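Local coordinates for protein Vlm2 (Streptomyces tsusimaensis, PDB 6ECB) that probably uses its C-terminal thioesterase domain to cyclise and release the depsipeptide valinomycin from a nonribosomal peptide synthetase, at residues 47-51 and 69-75; 81-85 and 213-217; 43-47 and 111-117; 24-28 and 92-96; 187-191 and 204-210. Where two conformers were deposited one is given. Residues are numbered along the deposited sequence.

Contact 1 of 5, residues 47-51 and 69-75; sequences AGGTV and GVEAPGL
V51, in the m rotamer, lays its side chain over the backbone of 69-70: CG1 is 3.6 Å from G69 C and 3.5 Å from V70 O. The segments run antiparallel, pairing G49 with A72 (CA-CA 4.6 Å), T50 with E71 (5.2 Å) and V51 with G69 (5.4 Å), and bury 295 Å². G48 (phi/psi 106/-19) and G49 (83/6) make the bend; a CB on G49 would lie 2.5 Å from A72 CB, a clash, so this approach needs glycine. The strand ends at E71, and A72 to L75 form a type II turn that brings L75 CD1 to 3.5 Å from G49 O. G49 O accepts from A72 N (2.9 Å, 174°), while V51 N donates to E71 OE1 (3.1 Å, 153°). E71 (chi1 t) has a second partner: its OE2, like T50 OG1, is hydrogen-bonded to Y208 OH of helix 206-220. In this alpha/beta-hydrolase fold, a buried carboxylate thus ties the loop after strand 40-44 to the neighbouring sheet strand 67-71 and to that helix.

Contact 2 of 5, residues 81-85 and 213-217; sequences PVYPS and LRLQM
Side-chain conformation, rather than polar pairing, defines this junction between the extended loop 81-85 and one turn of helix 213-217, where M217 N bonds to L213 O at 3.1 Å. The CA atoms of Y83 and L215 are 6.2 Å apart, and 183 Å² is buried. L215 takes the t,p rotamer, which swings its end to the loop: its CD1 lies 3.6 Å from V82 O, 3.8 Å from P84 CD and 4.0 Å from Y83 CD1. Y83 (chi1 -56°, chi2 -70°) sends its ring along the helix, edge first, with R214 C and L215 N near the ring plane; Y83 CE1 is 4.0 Å from L215 N, and Y83 OH is 3.6 Å from R214 CB. R214 starts toward the loop, but its m,t,t chain leads away, and its NE forms a salt bridge with D210 a helical turn earlier. S85 is the N-cap of helix 86-97. The loop thus joins that helix of the alpha/beta-hydrolase core to helix 206-220, in the probable lid inserted between strands 134-137 and 237-241: P84 rests on M89 and F92, L215 also reaches A72 and L75, and L213 packs on helices 157-165 and 183-194.

Contact 3 of 5, residues 43-47 and 111-117; sequences FAPPA and SLGGHIA
A44 loses 61 Å² to helix 112-126, more than any other residue of this 294 Å² contact. Its CB points at the helix and, as A44 CB, meets I116 CG2 at 3.8 Å and A117 CB at 4.2 Å, while A44 O lies 3.5 Å from G113 CA in a CA-H...O contact (131° at H). G113, with 42 Å² covered, marks the closest CA-CA approach, 4.1 Å between P46 CA and G113 CA; P45 O is 3.3 Å from G113 CA, and P46 CA is 3.5 Å from G113 N. A CB on G113 would sit 2.4 Å from A44 O, so only glycine allows this spacing. L112 and P46 follow with 37 Å² each; L112 (t,p) sets its CD2 4.2 Å from A47 CB, and I116 (m,t) brings CD1 to 3.4 Å from P45 O. The segment 43-47 stays extended through P45 (-81/150) and P46 (-78/-170). S111 has the strained phi/psi of 56/-135, and G114 N bonds to S111 O (2.8 Å). A water accepts from A47 N (2.9 Å), is hydrogen-bonded to S111 OG (2.9 Å) and lies 3.3 Å from L112 N. With H273 touching S111, these features fit the nucleophile elbow of an alpha/beta hydrolase, S111 being the probable catalytic serine, and the water probably marks its oxyanion hole.

Contact 4 of 5, residues 24-28 and 92-96; sequences PTAKL and FCSDS
F92 opens the helical segment, its CA 5.5 Å from A26 CA. With chi1 -77° and chi2 -60°, its ring extends along the incoming chain: P24 O approaches the ring edge at 3.3 Å from F92 CE1, P24 CG is 4.1 Å from F92 CZ, and T25 CA is 4.2 Å from F92 CD1. The A26 CB points at the helix and meets F92 CB at 4.1 Å and F92 O at 3.8 Å. F92 O serves twice, accepting from S96 N within the helix (3.1 Å) and from a water (2.8 Å) that in turn accepts from A26 N (3.0 Å). C93 turns its side chain away toward the interior. One turn after F92, S96 (chi1 t) makes the second touch: its CB is 4.0 Å from A26 CB, and its OG is 3.7 Å from L28 CB. A second water is hydrogen-bonded to S96 OG (2.9 Å) and donates to A26 O (3.2 Å). Direct van der Waals contacts and two water bridges thus join the two segments, burying 298 Å², while residues 24-28 pass from loop into strand. The edge strand 27-30, antiparallel to 67-71, lies here beside helix 86-97, which flanks the sheet of the alpha/beta-hydrolase fold: K27 pairs through its backbone with E71, A26 and L28 touch V70, and C93 packs on I116 and L120 of helix 112-126.

Contact 5 of 5, residues 187-191 and 204-210; sequences KQLLL and LSEDYLD
Helix 187-191 and helix 206-210 cross at 125° with their axes 10.5 Å apart, a helix pair within what is probably the lid insertion of this alpha/beta-hydrolase thioesterase domain. Closest CA pairs are L191-E206 (6.7 Å) and K187-L209 (7.8 Å), and 328 Å² is buried. The second helix starts at an N-cap: S205, chi1 p, accepts Y208 N on its OG (3.1 Å, 164°). L209 (t,p) points at the partner helix and wedges among three residues: its CD2 is 3.9 Å from L191 CD2 and 3.7 Å from K187 O, and its CD1 is 4.2 Å from L190 CD1. L191 (m,t) swings its end onto the helix start, CD2 lying 3.7 Å from both S205 O and E206 N and CD1 3.8 Å from E206 CB. L190 and L209 also touch I167 of helix 167-170. D210 OD2 forms a salt bridge with R214 NE, while K187 (m,t,m,t) sets its NZ 3.4 Å from D210 OD1 in a second salt bridge.

How the contacts relate
From the N terminus, contact 4 sets the edge strand 27-30 beside helix 86-97, closing a long loop. Within it lies contact 1, which brings strand 67-71 against the loop after strand 40-44. Contact 3 begins at that same stretch, sharing A47, but runs on to helix 112-126 and so crosses contact 4. Contact 2 departs from the loop ahead of helix 86-97, crosses contacts 3 and 4, and reaches helix 206-220; contact 5 lies between its two ends in sequence. Contacts 1, 3 and 4 tie sheet to flanking helices and loops; contact 2 joins the probable lid to the core, and contact 5 packs two of the lid's helices together, with Y208 linking contact 5 to contact 1.

Contact 1 of 5, residues 47-51 and 69-75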
# COMPACT_ATOMS: atom_id res chain seq x y z
N ALA A 47 -2.28 4.97 3.59
CA ALA A 47 -2.65 6.35 3.92
C ALA A 47 -1.67 7.30 3.28
O ALA A 47 -0.45 7.14 3.40
CB ALA A 47 -2.69 6.55 5.43
N GLY A 48 -2.20 8.33 2.61
CA GLY A 48 -1.40 9.29 1.88
C GLY A 48 -1.46 9.11 0.37
O GLY A 48 -1.11 10.05 -0.38
N GLY A 49 -1.89 7.93 -0.09
CA GLY A 49 -2.27 7.75 -1.47
C GLY A 49 -1.15 7.51 -2.45
O GLY A 49 -1.42 7.49 -3.65
N THR A 50 0.08 7.35 -1.99
CA THR A 50 1.22 7.18 -2.87
C THR A 50 1.53 5.70 -3.09
O THR A 50 1.25 4.87 -2.22
CB THR A 50 2.46 7.88 -2.30
OG1 THR A 50 3.54 7.80 -3.23
CG2 THR A 50 2.91 7.25 -0.99
N VAL A 51 2.13 5.42 -4.25
CA VAL A 51 2.67 4.11 -4.61
C VAL A 51 4.12 3.94 -4.19
O VAL A 51 4.68 2.84 -4.30
CB VAL A 51 2.58 3.88 -6.14
CG1 VAL A 51 1.21 4.17 -6.68
CG2 VAL A 51 3.60 4.74 -6.87
N GLY A 69 0.87 0.37 -9.41
CA GLY A 69 0.20 0.90 -8.23
C GLY A 69 -0.78 1.97 -8.64
O GLY A 69 -0.62 2.64 -9.66
N VAL A 70 -1.82 2.13 -7.83
CA VAL A 70 -2.77 3.22 -8.03
C VAL A 70 -2.37 4.37 -7.14
O VAL A 70 -2.25 4.22 -5.92
CB VAL A 70 -4.20 2.78 -7.73
CG1 VAL A 70 -5.13 3.95 -7.94
CG2 VAL A 70 -4.59 1.62 -8.62
N GLU A 71 -2.18 5.52 -7.75
CA GLU A 71 -1.90 6.76 -7.06
C GLU A 71 -3.21 7.52 -6.85
O GLU A 71 -4.01 7.65 -7.77
CB GLU A 71 -0.94 7.58 -7.92
CG GLU A 71 -0.46 8.79 -7.30
CD GLU A 71 0.96 8.68 -6.79
OE1 GLU A 71 1.43 7.60 -6.32
OE2 GLU A 71 1.59 9.72 -6.85
N ALA A 72 -3.41 8.02 -5.64
CA ALA A 72 -4.64 8.75 -5.34
C ALA A 72 -4.76 9.99 -6.23
O ALA A 72 -3.76 10.59 -6.63
CB ALA A 72 -4.66 9.17 -3.88
N PRO A 73 -5.99 10.45 -6.50
CA PRO A 73 -6.15 11.73 -7.17
C PRO A 73 -5.59 12.85 -6.31
O PRO A 73 -5.58 12.77 -5.08
CB PRO A 73 -7.66 11.87 -7.35
CG PRO A 73 -8.26 10.99 -6.38
CD PRO A 73 -7.29 9.86 -6.13
N GLY A 74 -5.10 13.89 -6.98
CA GLY A 74 -4.78 15.17 -6.37
C GLY A 74 -3.36 15.31 -5.87
O GLY A 74 -3.04 16.33 -5.26
N LEU A 75 -2.52 14.30 -6.07
CA LEU A 75 -1.12 14.38 -5.68
C LEU A 75 -0.24 15.05 -6.74
O LEU A 75 0.88 15.46 -6.40
CB LEU A 75 -0.59 12.98 -5.35
CG LEU A 75 -1.21 12.25 -4.15
CD1 LEU A 75 -0.56 10.90 -3.93
CD2 LEU A 75 -1.16 13.04 -2.85

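Contact 2 of 5, residues 81-85 and 213-217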
# COMPACT_ATOMS: atom_id res chain seq x y z
N PRO A 81 -6.19 19.26 -4.91
CA PRO A 81 -6.06 18.19 -3.91
C PRO A 81 -7.44 17.60 -3.65
O PRO A 81 -8.45 18.30 -3.77
CB PRO A 81 -5.50 18.91 -2.67
CG PRO A 81 -5.18 20.31 -3.11
CD PRO A 81 -6.01 20.59 -4.31
N VAL A 82 -7.46 16.31 -3.35
CA VAL A 82 -8.70 15.58 -3.11
C VAL A 82 -8.54 14.79 -1.82
O VAL A 82 -7.54 14.09 -1.65
CB VAL A 82 -9.03 14.62 -4.28
CG1 VAL A 82 -10.31 13.88 -4.00
CG2 VAL A 82 -9.11 15.39 -5.58
N TYR A 83 -9.54 14.88 -0.95
CA TYR A 83 -9.58 14.16 0.32
C TYR A 83 -10.80 13.24 0.28
O TYR A 83 -11.89 13.59 0.75
CB TYR A 83 -9.64 15.13 1.50
CG TYR A 83 -8.49 16.10 1.48
CD1 TYR A 83 -7.20 15.67 1.74
CD2 TYR A 83 -8.68 17.43 1.15
CE1 TYR A 83 -6.14 16.54 1.71
CE2 TYR A 83 -7.62 18.32 1.13
CZ TYR A 83 -6.33 17.86 1.40
OH TYR A 83 -5.25 18.73 1.38
N PRO A 84 -10.66 12.07 -0.31
CA PRO A 84 -11.82 11.19 -0.47
C PRO A 84 -12.20 10.51 0.82
O PRO A 84 -11.36 10.21 1.67
CB PRO A 84 -11.34 10.16 -1.50
CG PRO A 84 -9.89 10.22 -1.48
CD PRO A 84 -9.43 11.51 -0.89
N SER A 85 -13.48 10.21 0.93
CA SER A 85 -13.92 9.23 1.92
C SER A 85 -13.32 7.87 1.56
O SER A 85 -12.83 7.65 0.45
CB SER A 85 -15.44 9.14 1.95
OG SER A 85 -15.90 8.52 0.76
N LEU A 213 1.49 14.36 2.66
CA LEU A 213 1.35 14.45 4.11
C LEU A 213 -0.06 14.89 4.50
O LEU A 213 -0.61 14.41 5.49
CB LEU A 213 2.39 15.41 4.67
CG LEU A 213 3.84 14.93 4.55
CD1 LEU A 213 4.78 16.08 4.83
CD2 LEU A 213 4.06 13.78 5.52
N ARG A 214 -0.67 15.78 3.71
CA ARG A 214 -2.03 16.22 4.03
C ARG A 214 -3.03 15.10 3.77
O ARG A 214 -3.92 14.86 4.59
CB ARG A 214 -2.39 17.46 3.22
CG ARG A 214 -1.59 18.71 3.58
CD ARG A 214 -2.01 19.93 2.74
NE ARG A 214 -1.17 21.09 3.07
CZ ARG A 214 -1.32 21.83 4.17
NH1 ARG A 214 -2.29 21.55 5.04
NH2 ARG A 214 -0.51 22.85 4.39
N LEU A 215 -2.90 14.38 2.65
CA LEU A 215 -3.82 13.27 2.41
C LEU A 215 -3.60 12.16 3.43
O LEU A 215 -4.55 11.51 3.87
CB LEU A 215 -3.64 12.74 0.98
CG LEU A 215 -4.55 11.57 0.59
CD1 LEU A 215 -6.03 11.91 0.80
CD2 LEU A 215 -4.28 11.21 -0.87
N GLN A 216 -2.36 11.94 3.85
CA GLN A 216 -2.10 10.93 4.87
C GLN A 216 -2.83 11.23 6.17
O GLN A 216 -3.48 10.35 6.74
CB GLN A 216 -0.59 10.82 5.12
CG GLN A 216 -0.25 9.75 6.14
CD GLN A 216 1.26 9.69 6.39
OE1 GLN A 216 1.91 10.71 6.51
NE2 GLN A 216 1.80 8.48 6.44
N MET A 217 -2.72 12.47 6.67
CA MET A 217 -3.41 12.83 7.90
C MET A 217 -4.91 12.60 7.76
O MET A 217 -5.56 12.09 8.67
CB MET A 217 -3.15 14.30 8.27
CG MET A 217 -3.56 14.65 9.69
SD MET A 217 -2.54 13.80 10.93
CE MET A 217 -0.94 13.86 10.14

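Contact 3 of 5, residues 43-47 and 111-117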
# COMPACT_ATOMS: atom_id res chain seq x y z
N PHE A 43 -1.29 -2.68 -6.88
CA PHE A 43 -1.26 -2.29 -5.48
C PHE A 43 -2.10 -1.05 -5.22
O PHE A 43 -1.95 -0.04 -5.90
CB PHE A 43 0.17 -2.02 -5.04
CG PHE A 43 1.02 -3.26 -4.88
CD1 PHE A 43 0.80 -4.12 -3.82
CD2 PHE A 43 2.03 -3.55 -5.77
CE1 PHE A 43 1.58 -5.25 -3.66
CE2 PHE A 43 2.82 -4.67 -5.61
CZ PHE A 43 2.60 -5.51 -4.54
N ALA A 44 -2.91 -1.11 -4.20
CA ALA A 44 -3.67 0.01 -3.67
C ALA A 44 -2.83 0.75 -2.64
O ALA A 44 -2.12 0.11 -1.85
CB ALA A 44 -4.98 -0.46 -3.05
N PRO A 45 -2.91 2.07 -2.58
CA PRO A 45 -1.99 2.83 -1.73
C PRO A 45 -2.43 2.85 -0.27
O PRO A 45 -3.63 2.87 0.03
CB PRO A 45 -2.05 4.25 -2.33
CG PRO A 45 -3.44 4.36 -2.85
CD PRO A 45 -3.76 2.97 -3.40
N PRO A 46 -1.48 2.94 0.66
CA PRO A 46 -1.80 3.14 2.07
C PRO A 46 -2.16 4.60 2.33
O PRO A 46 -2.28 5.38 1.37
CB PRO A 46 -0.51 2.75 2.78
CG PRO A 46 0.50 3.26 1.87
CD PRO A 46 -0.01 2.98 0.46
N ALA A 47 -2.28 4.97 3.59
CA ALA A 47 -2.65 6.35 3.92
C ALA A 47 -1.67 7.30 3.28
O ALA A 47 -0.45 7.14 3.40
CB ALA A 47 -2.69 6.55 5.43
N SER A 111 -0.98 -2.16 4.80
CA SER A 111 -1.61 -1.24 5.76
C SER A 111 -3.00 -0.88 5.24
O SER A 111 -3.75 -1.77 4.79
CB SER A 111 -0.64 -0.08 5.97
OG SER A 111 -1.06 0.72 7.05
N LEU A 112 -3.40 0.40 5.27
CA LEU A 112 -4.71 0.77 4.73
C LEU A 112 -4.88 0.35 3.28
O LEU A 112 -6.02 0.11 2.83
CB LEU A 112 -4.90 2.29 4.86
CG LEU A 112 -6.21 2.85 4.29
CD1 LEU A 112 -7.42 2.40 5.06
CD2 LEU A 112 -6.11 4.40 4.29
N GLY A 113 -3.78 0.25 2.53
CA GLY A 113 -3.86 -0.25 1.17
C GLY A 113 -4.43 -1.66 1.11
O GLY A 113 -5.07 -2.01 0.11
N GLY A 114 -4.24 -2.45 2.16
CA GLY A 114 -4.86 -3.78 2.19
C GLY A 114 -6.37 -3.73 2.28
O GLY A 114 -7.08 -4.47 1.59
N HIS A 115 -6.90 -2.84 3.13
CA HIS A 115 -8.34 -2.70 3.20
C HIS A 115 -8.91 -2.15 1.91
O HIS A 115 -9.96 -2.59 1.46
CB HIS A 115 -8.73 -1.80 4.36
CG HIS A 115 -8.22 -2.30 5.65
ND1 HIS A 115 -6.95 -2.02 6.08
CD2 HIS A 115 -8.76 -3.14 6.56
CE1 HIS A 115 -6.75 -2.63 7.23
NE2 HIS A 115 -7.83 -3.33 7.53
N ILE A 116 -8.23 -1.15 1.33
CA ILE A 116 -8.69 -0.63 0.06
C ILE A 116 -8.68 -1.74 -0.99
O ILE A 116 -9.63 -1.88 -1.77
CB ILE A 116 -7.82 0.56 -0.38
CG1 ILE A 116 -8.03 1.73 0.57
CG2 ILE A 116 -8.21 0.98 -1.80
CD1 ILE A 116 -7.06 2.88 0.34
N ALA A 117 -7.62 -2.54 -1.01
CA ALA A 117 -7.50 -3.62 -1.98
C ALA A 117 -8.63 -4.64 -1.82
O ALA A 117 -9.18 -5.13 -2.82
CB ALA A 117 -6.15 -4.30 -1.82
O HOH W 1 -1.90 3.27 5.96

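Contact 4 of 5, residues 24-28 and 92-96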
# COMPACT_ATOMS: atom_id res chain seq x y z
N PRO A 24 -11.79 14.47 -11.16
CA PRO A 24 -10.60 13.83 -10.58
C PRO A 24 -10.58 12.33 -10.83
O PRO A 24 -11.61 11.66 -10.78
CB PRO A 24 -10.74 14.14 -9.08
CG PRO A 24 -12.20 14.25 -8.87
CD PRO A 24 -12.75 14.87 -10.12
N THR A 25 -9.38 11.79 -11.06
CA THR A 25 -9.22 10.35 -11.18
C THR A 25 -7.93 9.93 -10.52
O THR A 25 -6.97 10.70 -10.43
CB THR A 25 -9.17 9.85 -12.64
OG1 THR A 25 -8.12 10.55 -13.33
CG2 THR A 25 -10.51 10.08 -13.33
N ALA A 26 -7.93 8.69 -10.06
CA ALA A 26 -6.68 8.06 -9.67
C ALA A 26 -5.89 7.70 -10.92
O ALA A 26 -6.41 7.70 -12.03
CB ALA A 26 -6.95 6.82 -8.83
N LYS A 27 -4.61 7.41 -10.71
CA LYS A 27 -3.62 7.28 -11.77
C LYS A 27 -2.97 5.91 -11.61
O LYS A 27 -2.49 5.59 -10.53
CB LYS A 27 -2.60 8.40 -11.64
CG LYS A 27 -1.39 8.35 -12.52
CD LYS A 27 -0.51 9.60 -12.28
CE LYS A 27 0.85 9.49 -12.94
NZ LYS A 27 1.64 10.76 -12.85
N LEU A 28 -2.95 5.12 -12.68
CA LEU A 28 -2.26 3.84 -12.66
C LEU A 28 -0.79 4.07 -13.02
O LEU A 28 -0.49 4.61 -14.09
CB LEU A 28 -2.95 2.92 -13.66
CG LEU A 28 -2.75 1.43 -13.52
CD1 LEU A 28 -3.23 0.95 -12.17
CD2 LEU A 28 -3.51 0.74 -14.64
N PHE A 92 -12.37 5.33 -6.70
CA PHE A 92 -11.28 5.84 -7.54
C PHE A 92 -10.35 4.70 -7.93
O PHE A 92 -9.94 4.57 -9.09
CB PHE A 92 -10.47 6.91 -6.82
CG PHE A 92 -11.11 8.27 -6.74
CD1 PHE A 92 -11.46 8.98 -7.88
CD2 PHE A 92 -11.28 8.88 -5.51
CE1 PHE A 92 -12.01 10.25 -7.79
CE2 PHE A 92 -11.82 10.15 -5.40
CZ PHE A 92 -12.19 10.84 -6.54
N CYS A 93 -9.98 3.87 -6.95
CA CYS A 93 -8.98 2.84 -7.17
C CYS A 93 -9.53 1.71 -8.03
O CYS A 93 -8.81 1.15 -8.87
CB CYS A 93 -8.47 2.31 -5.84
SG CYS A 93 -7.46 3.49 -4.93
N SER A 94 -10.80 1.36 -7.83
CA SER A 94 -11.45 0.35 -8.66
C SER A 94 -11.47 0.79 -10.12
O SER A 94 -11.10 0.04 -11.03
CB SER A 94 -12.88 0.09 -8.18
OG SER A 94 -12.92 -0.35 -6.84
N ASP A 95 -11.92 2.02 -10.35
CA ASP A 95 -11.98 2.54 -11.69
C ASP A 95 -10.62 2.52 -12.36
O ASP A 95 -10.52 2.21 -13.54
CB ASP A 95 -12.51 3.97 -11.68
CG ASP A 95 -14.01 4.03 -11.40
OD1 ASP A 95 -14.71 2.99 -11.40
OD2 ASP A 95 -14.49 5.16 -11.18
N SER A 96 -9.57 2.88 -11.63
CA SER A 96 -8.22 2.87 -12.20
C SER A 96 -7.72 1.44 -12.41
O SER A 96 -7.12 1.13 -13.45
CB SER A 96 -7.29 3.66 -11.27
OG SER A 96 -5.95 3.68 -11.72
O HOH W 2 -10.12 6.76 -10.78
O HOH W 3 -6.31 5.26 -14.17

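Contact 5 of 5, residues 187-191 and 204-210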
# COMPACT_ATOMS: atom_id res chain seq x y z
N LYS A 187 10.85 18.02 6.63
CA LYS A 187 10.44 17.88 5.23
C LYS A 187 11.63 18.10 4.30
O LYS A 187 11.78 17.38 3.30
CB LYS A 187 9.31 18.86 4.90
CG LYS A 187 7.99 18.49 5.59
CD LYS A 187 6.77 18.98 4.82
CE LYS A 187 6.62 20.48 4.86
NZ LYS A 187 5.41 20.88 4.07
N GLN A 188 12.48 19.08 4.62
CA GLN A 188 13.59 19.38 3.73
C GLN A 188 14.59 18.23 3.71
O GLN A 188 15.18 17.94 2.65
CB GLN A 188 14.28 20.67 4.14
CG GLN A 188 15.28 21.14 3.10
CD GLN A 188 14.63 21.37 1.74
OE1 GLN A 188 13.67 22.12 1.63
NE2 GLN A 188 15.14 20.69 0.71
N LEU A 189 14.80 17.56 4.84
CA LEU A 189 15.68 16.39 4.83
C LEU A 189 15.13 15.30 3.92
O LEU A 189 15.89 14.63 3.22
CB LEU A 189 15.86 15.83 6.24
CG LEU A 189 16.75 16.59 7.22
CD1 LEU A 189 16.86 15.76 8.49
CD2 LEU A 189 18.12 16.85 6.62
N LEU A 190 13.82 15.09 3.93
CA LEU A 190 13.25 14.10 3.04
C LEU A 190 13.48 14.49 1.58
O LEU A 190 13.82 13.63 0.75
CB LEU A 190 11.75 13.92 3.30
CG LEU A 190 11.35 13.45 4.70
CD1 LEU A 190 9.86 13.22 4.75
CD2 LEU A 190 12.10 12.19 5.11
N LEU A 191 13.30 15.77 1.24
CA LEU A 191 13.52 16.20 -0.13
C LEU A 191 14.99 16.06 -0.51
O LEU A 191 15.32 15.61 -1.61
CB LEU A 191 13.04 17.65 -0.30
CG LEU A 191 11.54 17.85 -0.08
CD1 LEU A 191 11.18 19.33 -0.07
CD2 LEU A 191 10.76 17.13 -1.15
N LEU A 204 8.67 12.95 -6.49
CA LEU A 204 8.67 13.35 -5.07
C LEU A 204 9.28 14.75 -4.91
O LEU A 204 10.37 14.95 -4.37
CB LEU A 204 9.38 12.30 -4.24
CG LEU A 204 9.38 12.44 -2.72
CD1 LEU A 204 8.23 13.27 -2.20
CD2 LEU A 204 9.35 11.05 -2.12
N SER A 205 8.50 15.74 -5.33
CA SER A 205 8.83 17.15 -5.21
C SER A 205 8.35 17.70 -3.86
O SER A 205 7.66 17.04 -3.10
CB SER A 205 8.15 17.92 -6.32
OG SER A 205 6.76 17.66 -6.23
N GLU A 206 8.72 18.96 -3.60
CA GLU A 206 8.21 19.64 -2.41
C GLU A 206 6.69 19.64 -2.39
O GLU A 206 6.06 19.36 -1.36
CB GLU A 206 8.74 21.08 -2.36
CG GLU A 206 8.26 21.86 -1.15
CD GLU A 206 8.69 23.31 -1.20
OE1 GLU A 206 9.67 23.62 -1.91
OE2 GLU A 206 8.03 24.14 -0.53
N ASP A 207 6.08 19.92 -3.54
CA ASP A 207 4.62 19.95 -3.64
C ASP A 207 4.01 18.56 -3.42
O ASP A 207 2.99 18.42 -2.74
CB ASP A 207 4.24 20.49 -5.01
CG ASP A 207 2.77 20.69 -5.15
OD1 ASP A 207 2.24 21.57 -4.44
OD2 ASP A 207 2.15 19.97 -5.97
N TYR A 208 4.59 17.52 -4.02
CA TYR A 208 4.08 16.18 -3.83
C TYR A 208 4.14 15.77 -2.37
O TYR A 208 3.21 15.16 -1.84
CB TYR A 208 4.90 15.20 -4.68
CG TYR A 208 4.37 13.80 -4.70
CD1 TYR A 208 3.53 13.36 -5.72
CD2 TYR A 208 4.72 12.89 -3.72
CE1 TYR A 208 3.06 12.07 -5.75
CE2 TYR A 208 4.26 11.61 -3.74
CZ TYR A 208 3.42 11.21 -4.75
OH TYR A 208 2.96 9.95 -4.75
N LEU A 209 5.25 16.08 -1.71
CA LEU A 209 5.39 15.71 -0.30
C LEU A 209 4.32 16.37 0.54
O LEU A 209 3.73 15.75 1.44
CB LEU A 209 6.79 16.10 0.18
CG LEU A 209 7.08 15.86 1.66
CD1 LEU A 209 6.94 14.38 2.01
CD2 LEU A 209 8.48 16.37 1.98
N ASP A 210 4.08 17.66 0.31
CA ASP A 210 3.03 18.37 1.03
C ASP A 210 1.68 17.71 0.80
O ASP A 210 0.91 17.49 1.75
CB ASP A 210 3.01 19.83 0.56
CG ASP A 210 2.05 20.67 1.37
OD1 ASP A 210 2.33 20.86 2.58
OD2 ASP A 210 1.02 21.12 0.82